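Local structure of putative mandelate racemase (Zymomonas mobilis, 2OX4) at residues Asn69-Trp74 with Phe300-Asp305; Glu75-Lys80 with Ser93-Phe98; Phe239-Asn244 with Val286-Leu291; Glu267-Arg272 with Leu276-Asp281; Val314-Ala319 with His330-Ile335. The protein binds magnesium and is probably a lyase, a putative dehydratase related to mandelate racemase in the enolase superfamily. One frame throughout, in Å; residues are numbered along the deposited sequence. Where two conformers were deposited one is given.

Interaction 1. Residues Asn69-Trp74 with Phe300-Asp305; sequences NTEAIW and FKKIAD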
# COMPACT_ATOMS: atom_id res chain seq x y z
N ASN C 69 14.77 -26.18 30.19
CA ASN C 69 13.58 -25.99 29.33
C ASN C 69 13.31 -24.51 29.09
O ASN C 69 12.22 -24.01 29.38
CB ASN C 69 12.36 -26.68 29.94
CG ASN C 69 12.46 -28.19 29.85
OD1 ASN C 69 13.15 -28.72 28.98
ND2 ASN C 69 11.79 -28.90 30.76
N THR C 70 14.31 -23.80 28.57
CA THR C 70 14.18 -22.36 28.40
C THR C 70 13.08 -21.97 27.41
O THR C 70 12.39 -21.00 27.65
CB THR C 70 15.49 -21.69 27.99
OG1 THR C 70 16.16 -22.51 27.02
CG2 THR C 70 16.39 -21.44 29.20
N GLU C 71 12.89 -22.74 26.35
CA GLU C 71 11.83 -22.43 25.37
C GLU C 71 10.43 -22.55 25.98
O GLU C 71 9.60 -21.63 25.86
CB GLU C 71 11.95 -23.31 24.11
CG GLU C 71 13.13 -22.96 23.21
CD GLU C 71 13.00 -21.60 22.50
OE1 GLU C 71 11.87 -21.12 22.26
OE2 GLU C 71 14.05 -21.02 22.17
N ALA C 72 10.19 -23.65 26.68
CA ALA C 72 8.89 -23.90 27.30
C ALA C 72 8.61 -22.90 28.41
O ALA C 72 7.47 -22.45 28.57
CB ALA C 72 8.81 -25.33 27.85
N ILE C 73 9.62 -22.58 29.20
CA ILE C 73 9.41 -21.64 30.29
C ILE C 73 9.12 -20.23 29.73
O ILE C 73 8.23 -19.55 30.22
CB ILE C 73 10.60 -21.61 31.29
CG1 ILE C 73 10.72 -22.95 32.04
CG2 ILE C 73 10.41 -20.45 32.28
CD1 ILE C 73 12.08 -23.15 32.72
N TRP C 74 9.85 -19.82 28.70
CA TRP C 74 9.65 -18.50 28.08
C TRP C 74 8.21 -18.44 27.58
O TRP C 74 7.51 -17.47 27.84
CB TRP C 74 10.61 -18.29 26.90
CG TRP C 74 10.90 -16.83 26.57
CD1 TRP C 74 12.04 -16.12 26.90
CD2 TRP C 74 10.07 -15.93 25.83
NE1 TRP C 74 11.95 -14.83 26.41
CE2 TRP C 74 10.75 -14.69 25.75
CE3 TRP C 74 8.81 -16.05 25.23
CZ2 TRP C 74 10.21 -13.57 25.09
CZ3 TRP C 74 8.26 -14.94 24.57
CH2 TRP C 74 8.96 -13.71 24.51
N PHE C 300 16.77 -12.35 22.71
CA PHE C 300 17.83 -11.55 22.05
C PHE C 300 18.27 -12.24 20.76
O PHE C 300 18.39 -11.60 19.71
CB PHE C 300 19.05 -11.43 22.96
CG PHE C 300 20.16 -10.58 22.40
CD1 PHE C 300 20.30 -9.24 22.79
CD2 PHE C 300 21.12 -11.12 21.53
CE1 PHE C 300 21.35 -8.46 22.31
CE2 PHE C 300 22.16 -10.33 21.02
CZ PHE C 300 22.27 -9.00 21.42
N LYS C 301 18.51 -13.54 20.84
CA LYS C 301 18.95 -14.32 19.69
C LYS C 301 17.91 -14.27 18.57
O LYS C 301 18.25 -14.04 17.41
CB LYS C 301 19.22 -15.77 20.09
CG LYS C 301 20.13 -16.52 19.13
CD LYS C 301 20.84 -17.67 19.82
CE LYS C 301 20.89 -18.90 18.93
NZ LYS C 301 21.61 -18.63 17.65
N LYS C 302 16.65 -14.48 18.93
CA LYS C 302 15.56 -14.42 17.95
C LYS C 302 15.43 -13.05 17.29
O LYS C 302 15.19 -12.95 16.07
CB LYS C 302 14.23 -14.84 18.60
CG LYS C 302 14.27 -16.28 19.18
CD LYS C 302 12.95 -16.72 19.85
CE LYS C 302 13.13 -18.11 20.50
NZ LYS C 302 11.89 -18.58 21.18
N ILE C 303 15.61 -12.00 18.07
CA ILE C 303 15.57 -10.63 17.53
C ILE C 303 16.73 -10.39 16.59
O ILE C 303 16.54 -9.92 15.47
CB ILE C 303 15.56 -9.56 18.65
CG1 ILE C 303 14.26 -9.66 19.46
CG2 ILE C 303 15.71 -8.15 18.03
CD1 ILE C 303 14.36 -9.06 20.88
N ALA C 304 17.94 -10.74 17.03
CA ALA C 304 19.13 -10.55 16.20
C ALA C 304 19.05 -11.36 14.89
O ALA C 304 19.43 -10.87 13.83
CB ALA C 304 20.38 -10.90 16.99
N ASP C 305 18.54 -12.59 14.97
CA ASP C 305 18.43 -13.45 13.79
C ASP C 305 17.42 -12.92 12.77
O ASP C 305 17.67 -12.95 11.57
CB ASP C 305 18.05 -14.88 14.19
CG ASP C 305 19.13 -15.55 15.04
OD1 ASP C 305 20.29 -15.08 15.07
OD2 ASP C 305 18.78 -16.56 15.69
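Glu71 and Lys302, on helices 70-79 and 296-309, have the closest CA atoms of the two segments, yet these lie 11.5 Å apart, so the backbones never meet and two long side chains must span the gap from opposite directions. Lysine suits the longer reach: beyond CG the Lys302 chain is fully stretched, its last torsion at 180°. Glu71 instead bends at chi2 (-68°), which turns its carboxylate to meet the ammonium. Lys302 NZ donates to Glu71 OE1 (2.8 Å), which receives it on its syn lone pair, the side of the second oxygen; Glu71 OE2 is 3.4 Å from Lys302 NZ. Trp74 presents an indole face, but Lys302 NZ is 5.9 Å from the centroid of its five-membered ring, at most a weak cation-pi attraction. Glu71 OE2 is taken by Lys301 of the second subunit, and Lys301 of this chain pairs with Glu71 OE2 of that subunit in return. One buried carboxylate thus answers lysines of two chains, so the salt bridge that ties the N-terminal domain to a barrel helix is also part of the subunit contact, and pairing the charges would probably offset part of the cost of burying them.

Interaction 2. Residues Glu75-Lys80 with Ser93-Phe98; sequences EKLFKK and SGISAF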
# COMPACT_ATOMS: atom_id res chain seq x y z
N GLU C 75 7.76 -19.49 26.91
CA GLU C 75 6.40 -19.52 26.38
C GLU C 75 5.35 -19.57 27.49
O GLU C 75 4.30 -18.96 27.36
CB GLU C 75 6.23 -20.68 25.39
CG GLU C 75 4.84 -20.77 24.69
CD GLU C 75 4.65 -19.80 23.50
OE1 GLU C 75 5.51 -18.94 23.24
OE2 GLU C 75 3.60 -19.92 22.82
N LYS C 76 5.64 -20.28 28.58
CA LYS C 76 4.77 -20.29 29.76
C LYS C 76 4.61 -18.90 30.38
O LYS C 76 3.49 -18.46 30.62
CB LYS C 76 5.30 -21.28 30.80
CG LYS C 76 4.48 -21.40 32.09
CD LYS C 76 5.18 -22.36 33.06
CE LYS C 76 4.52 -22.37 34.43
NZ LYS C 76 5.16 -23.39 35.32
N LEU C 77 5.71 -18.21 30.64
CA LEU C 77 5.65 -16.82 31.10
C LEU C 77 4.93 -15.88 30.13
O LEU C 77 4.26 -14.94 30.55
CB LEU C 77 7.04 -16.29 31.46
CG LEU C 77 7.65 -17.05 32.65
CD1 LEU C 77 9.05 -16.53 32.99
CD2 LEU C 77 6.73 -16.98 33.91
N PHE C 78 5.06 -16.16 28.83
CA PHE C 78 4.40 -15.36 27.79
C PHE C 78 2.88 -15.64 27.77
O PHE C 78 2.08 -14.71 27.73
CB PHE C 78 5.06 -15.66 26.43
CG PHE C 78 4.52 -14.86 25.26
CD1 PHE C 78 4.36 -13.48 25.34
CD2 PHE C 78 4.20 -15.50 24.06
CE1 PHE C 78 3.85 -12.75 24.24
CE2 PHE C 78 3.70 -14.78 22.97
CZ PHE C 78 3.53 -13.41 23.06
N LYS C 79 2.50 -16.92 27.85
CA LYS C 79 1.13 -17.37 27.54
C LYS C 79 0.25 -17.66 28.76
O LYS C 79 -0.99 -17.68 28.65
CB LYS C 79 1.15 -18.61 26.62
CG LYS C 79 1.64 -18.32 25.19
CD LYS C 79 0.66 -17.41 24.43
CE LYS C 79 1.08 -17.27 22.97
NZ LYS C 79 1.17 -18.59 22.24
N LYS C 80 0.88 -17.89 29.91
CA LYS C 80 0.14 -18.39 31.07
C LYS C 80 0.02 -17.40 32.23
O LYS C 80 -0.59 -17.72 33.26
CB LYS C 80 0.71 -19.74 31.55
CG LYS C 80 0.59 -20.88 30.52
CD LYS C 80 -0.86 -21.12 30.15
CE LYS C 80 -1.05 -22.46 29.45
NZ LYS C 80 -2.49 -22.66 29.12
N SER C 93 10.96 -7.63 31.15
CA SER C 93 12.12 -7.61 32.06
C SER C 93 12.14 -8.82 32.99
O SER C 93 13.20 -9.37 33.29
CB SER C 93 12.12 -6.34 32.92
OG SER C 93 12.43 -5.20 32.15
N GLY C 94 10.96 -9.23 33.45
CA GLY C 94 10.84 -10.39 34.33
C GLY C 94 11.21 -11.69 33.63
O GLY C 94 11.98 -12.49 34.14
N ILE C 95 10.67 -11.87 32.43
CA ILE C 95 11.07 -13.00 31.57
C ILE C 95 12.58 -12.99 31.32
O ILE C 95 13.25 -14.02 31.47
CB ILE C 95 10.27 -13.02 30.25
CG1 ILE C 95 8.77 -13.07 30.54
CG2 ILE C 95 10.66 -14.23 29.43
CD1 ILE C 95 7.86 -13.23 29.26
N SER C 96 13.12 -11.80 31.03
CA SER C 96 14.53 -11.61 30.67
C SER C 96 15.45 -12.08 31.79
O SER C 96 16.41 -12.82 31.53
CB SER C 96 14.83 -10.14 30.41
OG SER C 96 14.08 -9.62 29.33
N ALA C 97 15.18 -11.63 33.01
CA ALA C 97 16.13 -11.85 34.11
C ALA C 97 16.23 -13.33 34.42
O ALA C 97 17.33 -13.88 34.57
CB ALA C 97 15.75 -11.03 35.34
N PHE C 98 15.08 -13.99 34.47
CA PHE C 98 15.04 -15.43 34.66
C PHE C 98 15.76 -16.18 33.54
O PHE C 98 16.56 -17.08 33.81
CB PHE C 98 13.60 -15.91 34.85
CG PHE C 98 13.08 -15.66 36.23
CD1 PHE C 98 12.02 -14.79 36.46
CD2 PHE C 98 13.68 -16.29 37.33
CE1 PHE C 98 11.55 -14.58 37.75
CE2 PHE C 98 13.21 -16.08 38.63
CZ PHE C 98 12.15 -15.22 38.84
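Leu77 and Ile95 have the nearest CA atoms of the two segments, 6.6 Å apart. In the tight part the side chains that touch are apolar: Leu77 CB rests 3.8 Å from Ile95 CG1 and 3.9 Å from Ile95 CD1. Ile95 reaches across because CG1 lies anti to its carbonyl carbon and the chain then runs straight on (chi2 -174°), carrying CD1 to within 4.1 Å of the backbone N of Phe78. Leu77 CB and this long CG1-CD1 arm suit the seam, since aliphatic groups need no polar partner here. By contrast, on the far side of helix 70-79 Lys79 NZ bonds Glu75 OE2 at 2.8 Å, from above the carboxylate plane, while Lys80 is exposed. This charged side faces other chains: Lys79 forms a salt bridge with Glu184 of the third subunit, and Glu75 a hydrogen bond with His308 of the second. Ile95 also touches Tyr58 of helix 48-62, and Phe98 wedges between that helix and Val26 and Val28 of strand 24-30, joining the N-terminal domain's helices to its antiparallel sheet.

Interaction 3. Residues Phe239-Asn244 with Val286-Leu291; sequences FYEEIN and VIQPDL. With MG (magnesium ion), chain O.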
# COMPACT_ATOMS: atom_id res chain seq x y z
N PHE C 239 26.12 6.58 14.21
CA PHE C 239 24.67 6.42 14.21
C PHE C 239 24.02 7.34 15.24
O PHE C 239 24.71 7.99 16.02
CB PHE C 239 24.21 4.94 14.30
CG PHE C 239 24.71 4.16 15.50
CD1 PHE C 239 24.14 4.34 16.76
CD2 PHE C 239 25.69 3.19 15.35
CE1 PHE C 239 24.56 3.58 17.86
CE2 PHE C 239 26.13 2.43 16.45
CZ PHE C 239 25.56 2.64 17.71
N TYR C 240 22.69 7.38 15.21
CA TYR C 240 21.91 8.44 15.85
C TYR C 240 20.81 7.70 16.59
O TYR C 240 19.95 7.05 15.96
CB TYR C 240 21.32 9.31 14.72
CG TYR C 240 20.64 10.62 15.10
CD1 TYR C 240 20.98 11.33 16.25
CD2 TYR C 240 19.69 11.18 14.23
CE1 TYR C 240 20.35 12.56 16.56
CE2 TYR C 240 19.06 12.39 14.52
CZ TYR C 240 19.39 13.07 15.68
OH TYR C 240 18.77 14.27 15.94
N GLU C 241 20.87 7.75 17.92
CA GLU C 241 20.18 6.79 18.80
C GLU C 241 18.97 7.41 19.52
O GLU C 241 19.06 8.52 20.06
CB GLU C 241 21.15 6.19 19.83
CG GLU C 241 20.45 5.47 20.99
CD GLU C 241 21.40 4.83 21.99
OE1 GLU C 241 22.60 4.70 21.69
OE2 GLU C 241 20.92 4.43 23.09
N GLU C 242 17.86 6.66 19.54
CA GLU C 242 16.65 7.01 20.29
C GLU C 242 16.18 8.45 20.03
O GLU C 242 16.16 9.29 20.93
CB GLU C 242 16.80 6.73 21.78
CG GLU C 242 16.65 5.25 22.15
CD GLU C 242 15.84 5.07 23.44
OE1 GLU C 242 16.34 5.48 24.50
OE2 GLU C 242 14.71 4.52 23.38
N ILE C 243 15.80 8.72 18.79
CA ILE C 243 15.54 10.09 18.38
C ILE C 243 14.10 10.54 18.66
O ILE C 243 13.77 11.71 18.50
CB ILE C 243 15.90 10.29 16.91
CG1 ILE C 243 14.93 9.51 16.01
CG2 ILE C 243 17.35 9.85 16.66
CD1 ILE C 243 15.06 9.85 14.53
N ASN C 244 13.26 9.60 19.08
CA ASN C 244 11.88 9.94 19.44
C ASN C 244 11.26 8.90 20.39
O ASN C 244 11.97 8.10 21.01
CB ASN C 244 11.02 10.14 18.18
CG ASN C 244 10.73 8.83 17.46
OD1 ASN C 244 11.43 7.84 17.64
ND2 ASN C 244 9.66 8.83 16.66
N VAL C 286 20.72 -0.08 13.32
CA VAL C 286 21.43 -0.78 14.39
C VAL C 286 20.46 -0.93 15.54
O VAL C 286 20.04 0.06 16.13
CB VAL C 286 22.69 0.02 14.87
CG1 VAL C 286 23.39 -0.72 16.05
CG2 VAL C 286 23.70 0.25 13.71
N ILE C 287 20.05 -2.16 15.81
CA ILE C 287 19.11 -2.39 16.91
C ILE C 287 19.86 -2.58 18.21
O ILE C 287 20.97 -3.13 18.24
CB ILE C 287 18.18 -3.60 16.67
CG1 ILE C 287 18.99 -4.85 16.32
CG2 ILE C 287 17.10 -3.26 15.60
CD1 ILE C 287 18.24 -6.15 16.61
N GLN C 288 19.24 -2.12 19.30
CA GLN C 288 19.91 -2.10 20.59
C GLN C 288 19.10 -2.77 21.70
O GLN C 288 18.85 -2.14 22.73
CB GLN C 288 20.27 -0.65 20.99
CG GLN C 288 21.16 0.10 19.95
CD GLN C 288 21.19 1.59 20.20
OE1 GLN C 288 20.15 2.22 20.35
NE2 GLN C 288 22.39 2.17 20.25
N PRO C 289 18.70 -4.05 21.51
CA PRO C 289 17.92 -4.69 22.56
C PRO C 289 18.80 -4.82 23.81
O PRO C 289 20.03 -4.98 23.68
CB PRO C 289 17.63 -6.08 21.99
CG PRO C 289 18.69 -6.31 21.00
CD PRO C 289 19.01 -4.98 20.41
N ASP C 290 18.19 -4.70 24.97
CA ASP C 290 18.84 -4.99 26.25
C ASP C 290 18.50 -6.43 26.63
O ASP C 290 17.32 -6.80 26.70
CB ASP C 290 18.32 -4.01 27.31
CG ASP C 290 19.09 -4.09 28.64
OD1 ASP C 290 19.20 -5.18 29.23
OD2 ASP C 290 19.58 -3.05 29.11
N LEU C 291 19.52 -7.25 26.90
CA LEU C 291 19.28 -8.63 27.39
C LEU C 291 18.30 -8.68 28.57
O LEU C 291 17.47 -9.58 28.64
CB LEU C 291 20.59 -9.32 27.78
CG LEU C 291 21.40 -10.08 26.74
CD1 LEU C 291 22.58 -10.73 27.44
CD2 LEU C 291 20.59 -11.16 26.08
MG MG O . 20.45 4.90 25.07
O HOH W 1 18.71 6.22 24.73
O HOH W 2 20.09 5.33 27.36
O HOH W 3 22.09 3.88 25.88
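An amide and a metal-bound carboxylate lie almost crosswise here: Gln288 and Glu241 have their planes 75° apart, and Gln288 OE1 sits only 3.3 Å from Glu241 CD. Gln288 NE2 gives a weak bond to Glu241 OE1 (2.9 Å); its stronger partner is Gln315 OE1, and Glu241 OE1 is held chiefly by Lys166. The other oxygen, Glu241 OE2, binds magnesium at 2.1 Å. Glutamate has the length for this task, CG being anti to the backbone N (chi1 165°) and the chain straight beyond. A leucine in place of Gln288 would probably leave Gln315 OE1 without this donor and Glu241 OE1 less firmly fixed beside the metal. Farther from the metal, Val286 CG2 lies 3.9 Å from Phe239 CD2 while its CG1 stands over one face of the ring, and Gln288 NE2 approaches Phe239 CE1 obliquely at 3.5 Å. Ala264, on the strand between, probably leaves room by its small side chain for these groups to meet. Water 1 joins magnesium to Glu242 OE1, which also pairs with Arg268. With Glu215 and Glu267 completing the three carboxylates, this is the metal site of the enolase superfamily, set at the C-terminal ends of the strands of a TIM-like barrel.

Interaction 4. Residues Glu267-Arg272 with Leu276-Asp281; sequences ERIYSR and LPFLED. With MG (magnesium ion), chain O.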
# COMPACT_ATOMS: atom_id res chain seq x y z
N GLU C 267 16.56 -0.03 23.40
CA GLU C 267 16.49 -0.23 24.84
C GLU C 267 15.06 -0.09 25.36
O GLU C 267 14.75 -0.60 26.43
CB GLU C 267 17.42 0.72 25.59
CG GLU C 267 17.00 2.18 25.55
CD GLU C 267 18.13 3.08 25.98
OE1 GLU C 267 19.01 3.36 25.13
OE2 GLU C 267 18.15 3.48 27.16
N ARG C 268 14.20 0.58 24.59
CA ARG C 268 12.78 0.65 24.95
C ARG C 268 11.87 -0.08 23.94
O ARG C 268 10.72 0.32 23.70
CB ARG C 268 12.37 2.11 25.17
CG ARG C 268 12.81 2.64 26.53
CD ARG C 268 12.39 4.09 26.73
NE ARG C 268 13.29 4.99 26.01
CZ ARG C 268 13.39 6.29 26.26
NH1 ARG C 268 12.64 6.84 27.22
NH2 ARG C 268 14.24 7.03 25.56
N ILE C 269 12.41 -1.14 23.34
CA ILE C 269 11.65 -2.01 22.43
C ILE C 269 11.90 -3.45 22.91
O ILE C 269 13.05 -3.82 23.18
CB ILE C 269 12.12 -1.86 20.95
CG1 ILE C 269 12.08 -0.39 20.48
CG2 ILE C 269 11.29 -2.74 20.02
CD1 ILE C 269 12.74 -0.11 19.11
N TYR C 270 10.84 -4.24 23.04
CA TYR C 270 10.96 -5.52 23.75
C TYR C 270 10.37 -6.65 22.93
O TYR C 270 9.27 -6.51 22.38
CB TYR C 270 10.27 -5.46 25.12
CG TYR C 270 10.44 -4.12 25.79
CD1 TYR C 270 11.68 -3.73 26.29
CD2 TYR C 270 9.37 -3.22 25.87
CE1 TYR C 270 11.84 -2.49 26.90
CE2 TYR C 270 9.52 -1.98 26.47
CZ TYR C 270 10.77 -1.62 26.99
OH TYR C 270 10.93 -0.39 27.57
N SER C 271 11.09 -7.77 22.90
CA SER C 271 10.71 -9.00 22.18
C SER C 271 10.71 -8.87 20.65
O SER C 271 10.76 -7.77 20.11
CB SER C 271 9.38 -9.58 22.68
OG SER C 271 8.26 -9.01 22.00
N ARG C 272 10.67 -10.03 19.99
CA ARG C 272 10.43 -10.13 18.53
C ARG C 272 9.27 -9.24 18.10
O ARG C 272 9.36 -8.54 17.08
CB ARG C 272 10.06 -11.57 18.19
CG ARG C 272 11.22 -12.56 18.03
CD ARG C 272 10.64 -14.00 18.05
NE ARG C 272 10.23 -14.38 19.40
CZ ARG C 272 9.60 -15.51 19.71
NH1 ARG C 272 9.24 -16.37 18.75
NH2 ARG C 272 9.32 -15.78 20.98
N LEU C 276 9.52 -6.14 15.38
CA LEU C 276 8.89 -6.46 14.09
C LEU C 276 8.51 -5.24 13.22
O LEU C 276 8.96 -5.17 12.08
CB LEU C 276 7.72 -7.43 14.26
CG LEU C 276 6.90 -7.71 12.99
CD1 LEU C 276 7.71 -8.50 11.96
CD2 LEU C 276 5.60 -8.44 13.32
N PRO C 277 7.71 -4.30 13.74
CA PRO C 277 7.32 -3.17 12.90
C PRO C 277 8.49 -2.33 12.37
O PRO C 277 8.43 -1.85 11.25
CB PRO C 277 6.44 -2.32 13.82
CG PRO C 277 6.78 -2.76 15.19
CD PRO C 277 7.08 -4.20 15.07
N PHE C 278 9.53 -2.16 13.19
CA PHE C 278 10.71 -1.39 12.80
C PHE C 278 11.49 -2.11 11.71
O PHE C 278 12.08 -1.48 10.84
CB PHE C 278 11.62 -1.15 14.02
CG PHE C 278 10.99 -0.27 15.06
CD1 PHE C 278 11.04 1.12 14.94
CD2 PHE C 278 10.33 -0.83 16.14
CE1 PHE C 278 10.44 1.94 15.89
CE2 PHE C 278 9.73 -0.01 17.11
CZ PHE C 278 9.79 1.37 16.98
N LEU C 279 11.49 -3.44 11.78
CA LEU C 279 12.10 -4.27 10.74
C LEU C 279 11.29 -4.27 9.43
O LEU C 279 11.86 -4.12 8.35
CB LEU C 279 12.32 -5.69 11.28
CG LEU C 279 13.36 -5.84 12.41
CD1 LEU C 279 13.47 -7.28 12.84
CD2 LEU C 279 14.73 -5.28 12.04
N GLU C 280 9.97 -4.42 9.54
CA GLU C 280 9.08 -4.29 8.38
C GLU C 280 9.27 -2.95 7.65
O GLU C 280 9.35 -2.91 6.42
CB GLU C 280 7.62 -4.43 8.80
CG GLU C 280 7.21 -5.83 9.24
CD GLU C 280 5.80 -5.87 9.86
OE1 GLU C 280 5.37 -4.85 10.45
OE2 GLU C 280 5.13 -6.91 9.74
N ASP C 281 9.38 -1.86 8.41
CA ASP C 281 9.59 -0.53 7.84
C ASP C 281 11.04 -0.27 7.45
O ASP C 281 11.35 0.76 6.82
CB ASP C 281 9.21 0.55 8.84
CG ASP C 281 7.72 0.63 9.08
OD1 ASP C 281 7.35 1.25 10.09
OD2 ASP C 281 6.93 0.09 8.28
MG MG O . 20.45 4.90 25.07
O HOH W 2 20.09 5.33 27.36
O HOH W 1 18.71 6.22 24.73
O HOH W 3 22.09 3.88 25.88
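Ile269 lays its CD1 methyl over one face of the Phe278 ring, 3.9 Å from the ring centroid, a CH-pi contact displaced toward the rim at Phe278 CE2 (3.6 Å from Ile269 CD1). The straight Ile269 chain (chi2 171°) carries that methyl to the broad apolar face. An alanine in place of Phe278 would probably open a gap beside the Ile269 methyl. Next comes the backbone: Leu276 N donates to Arg272 O at 2.9 Å, a bent helical bond (137°) at a kink, where neither Pro277 nor Phe278 bonds back to the preceding turn; proline has no N-H to give. Arg272 itself is held by Glu299 and lies over Trp74. Glu267 OE1 binds magnesium at 2.1 Å, while Glu267 OE2 accepts a hydrogen bond from water 2 and is hydrogen-bonded to Tyr44; Glu215 and Glu241 supply the other carboxylates. The whole belongs to the beta-alpha-beta unit of strand 263-265, helix 271-280 and strand 286-287, with Phe278 packed on Leu252 of helix 250-258 and Leu279 on Met306 of helix 296-309.

Interaction 5. Residues Val314-Ala319 with His330-Ile335; sequences VQAHVA and HAEIAI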
# COMPACT_ATOMS: atom_id res chain seq x y z
N VAL C 314 23.64 -5.24 15.29
CA VAL C 314 23.20 -5.28 16.67
C VAL C 314 24.27 -4.71 17.60
O VAL C 314 25.45 -5.03 17.48
CB VAL C 314 22.86 -6.73 17.13
CG1 VAL C 314 22.22 -6.71 18.52
CG2 VAL C 314 21.92 -7.41 16.11
N GLN C 315 23.84 -3.84 18.51
CA GLN C 315 24.66 -3.48 19.68
C GLN C 315 23.78 -3.65 20.90
O GLN C 315 22.83 -2.90 21.07
CB GLN C 315 25.10 -2.00 19.57
CG GLN C 315 25.68 -1.40 20.89
CD GLN C 315 24.91 -0.18 21.38
OE1 GLN C 315 24.94 0.88 20.75
NE2 GLN C 315 24.22 -0.33 22.50
N ALA C 316 24.09 -4.62 21.77
CA ALA C 316 23.29 -4.79 22.98
C ALA C 316 23.31 -3.47 23.75
O ALA C 316 24.35 -2.84 23.89
CB ALA C 316 23.81 -5.92 23.83
N HIS C 317 22.15 -3.06 24.25
CA HIS C 317 22.11 -2.01 25.25
C HIS C 317 22.61 -2.57 26.57
O HIS C 317 22.10 -3.58 27.05
CB HIS C 317 20.71 -1.46 25.42
CG HIS C 317 20.58 -0.48 26.54
ND1 HIS C 317 20.11 -0.83 27.78
CD2 HIS C 317 20.87 0.84 26.60
CE1 HIS C 317 20.12 0.24 28.57
NE2 HIS C 317 20.57 1.26 27.87
N VAL C 318 23.62 -1.91 27.14
CA VAL C 318 24.21 -2.39 28.39
C VAL C 318 24.35 -1.22 29.35
O VAL C 318 25.08 -0.26 29.09
CB VAL C 318 25.62 -3.02 28.15
CG1 VAL C 318 26.16 -3.60 29.46
CG2 VAL C 318 25.54 -4.12 27.10
N ALA C 319 23.63 -1.30 30.47
CA ALA C 319 23.56 -0.18 31.42
C ALA C 319 23.08 -0.63 32.79
O ALA C 319 22.13 -0.06 33.34
CB ALA C 319 22.67 0.95 30.89
N HIS C 330 28.49 -12.59 25.89
CA HIS C 330 28.14 -13.90 25.35
C HIS C 330 27.15 -13.78 24.19
O HIS C 330 27.36 -14.38 23.13
CB HIS C 330 27.57 -14.80 26.43
CG HIS C 330 28.57 -15.20 27.47
ND1 HIS C 330 29.41 -16.28 27.32
CD2 HIS C 330 28.89 -14.64 28.66
CE1 HIS C 330 30.19 -16.38 28.38
NE2 HIS C 330 29.90 -15.40 29.21
N ALA C 331 26.10 -12.99 24.40
CA ALA C 331 25.06 -12.79 23.38
C ALA C 331 25.67 -12.21 22.09
O ALA C 331 25.42 -12.69 21.00
CB ALA C 331 23.95 -11.87 23.92
N GLU C 332 26.52 -11.20 22.25
CA GLU C 332 27.10 -10.49 21.12
C GLU C 332 28.15 -11.28 20.35
O GLU C 332 28.21 -11.19 19.12
CB GLU C 332 27.69 -9.17 21.57
CG GLU C 332 26.63 -8.14 21.95
CD GLU C 332 27.25 -6.87 22.50
OE1 GLU C 332 28.26 -6.95 23.24
OE2 GLU C 332 26.73 -5.78 22.20
N ILE C 333 28.99 -12.04 21.06
CA ILE C 333 30.02 -12.81 20.36
C ILE C 333 29.39 -13.95 19.54
O ILE C 333 29.97 -14.40 18.56
CB ILE C 333 31.13 -13.34 21.33
CG1 ILE C 333 32.44 -13.56 20.56
CG2 ILE C 333 30.69 -14.59 22.06
CD1 ILE C 333 33.67 -13.19 21.35
N ALA C 334 28.19 -14.38 19.94
CA ALA C 334 27.53 -15.52 19.29
C ALA C 334 26.68 -15.16 18.05
O ALA C 334 26.09 -16.05 17.43
CB ALA C 334 26.66 -16.28 20.28
N ILE C 335 26.59 -13.87 17.71
CA ILE C 335 25.77 -13.48 16.54
C ILE C 335 26.67 -12.98 15.39
O ILE C 335 27.69 -12.33 15.65
CB ILE C 335 24.68 -12.40 16.90
CG1 ILE C 335 25.32 -11.13 17.49
CG2 ILE C 335 23.61 -12.99 17.85
CD1 ILE C 335 24.35 -9.93 17.60
O HOH W 4 26.82 -3.56 23.92
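Glu332 OE2 is gripped by two donors: the backbone N of Ala316 at 2.9 Å, with an N-H...O angle of 145°, and water 4 at 2.8 Å. The peptide N-H arrives on the anti side of the carboxylate, somewhat out of its plane, while His341 takes the other oxygen, Glu332 OE1. Water 4 gives its second hydrogen to Ala316 O, 2.6 Å away, so the carboxylate reaches both polar atoms of Ala316, one directly and one through water. Glutamate spans the distance from helix 322-333 because its chain runs straight beyond CG (chi2 175°), and alanine suits the loop since its small CB can lie 3.3 Å from Glu332 OE2. Ala316 O also accepts from Gln315 NE2 at 2.9 Å, in a nearly straight bond that comes from well above the carbonyl plane; Gln315 OE1 is taken by Tyr129 and Gln288 on the metal-site side. Beside this polar knot, Ile335 CD1 meets Val314 CB at 3.6 Å and also touches both methyls of Val314, the two side chains crossing at about a right angle in the apolar layer that Phe300 and Ala304 extend. A buried carboxylate that engages an N-H, a water and a histidine would be well stabilised as an anion, and probably steadies the backbone that carries Gln315 near the magnesium site.

All five contacts are buried, but they differ in place. Interactions 3 and 4 share the magnesium ion and its three waters and meet through Glu242-Arg268; interaction 3 joins its segments by an amide-carboxylate bond and ring packing, interaction 4 by a methyl over a ring and a helical bond, each with one metal ligand. Interaction 5 joins interaction 3 through Gln288-Gln315 and Asp290-His317 around the site. Interactions 1 and 2 lie farther from the chain's centre, about 17 and 18 Å (centre to centre), and both use helix 70-79, one through charges, the other through aliphatic packing. Phe300 links interaction 1 to interactions 3 and 5, while Trp74 touches Ile95 of interaction 2 and Arg272 of interaction 4.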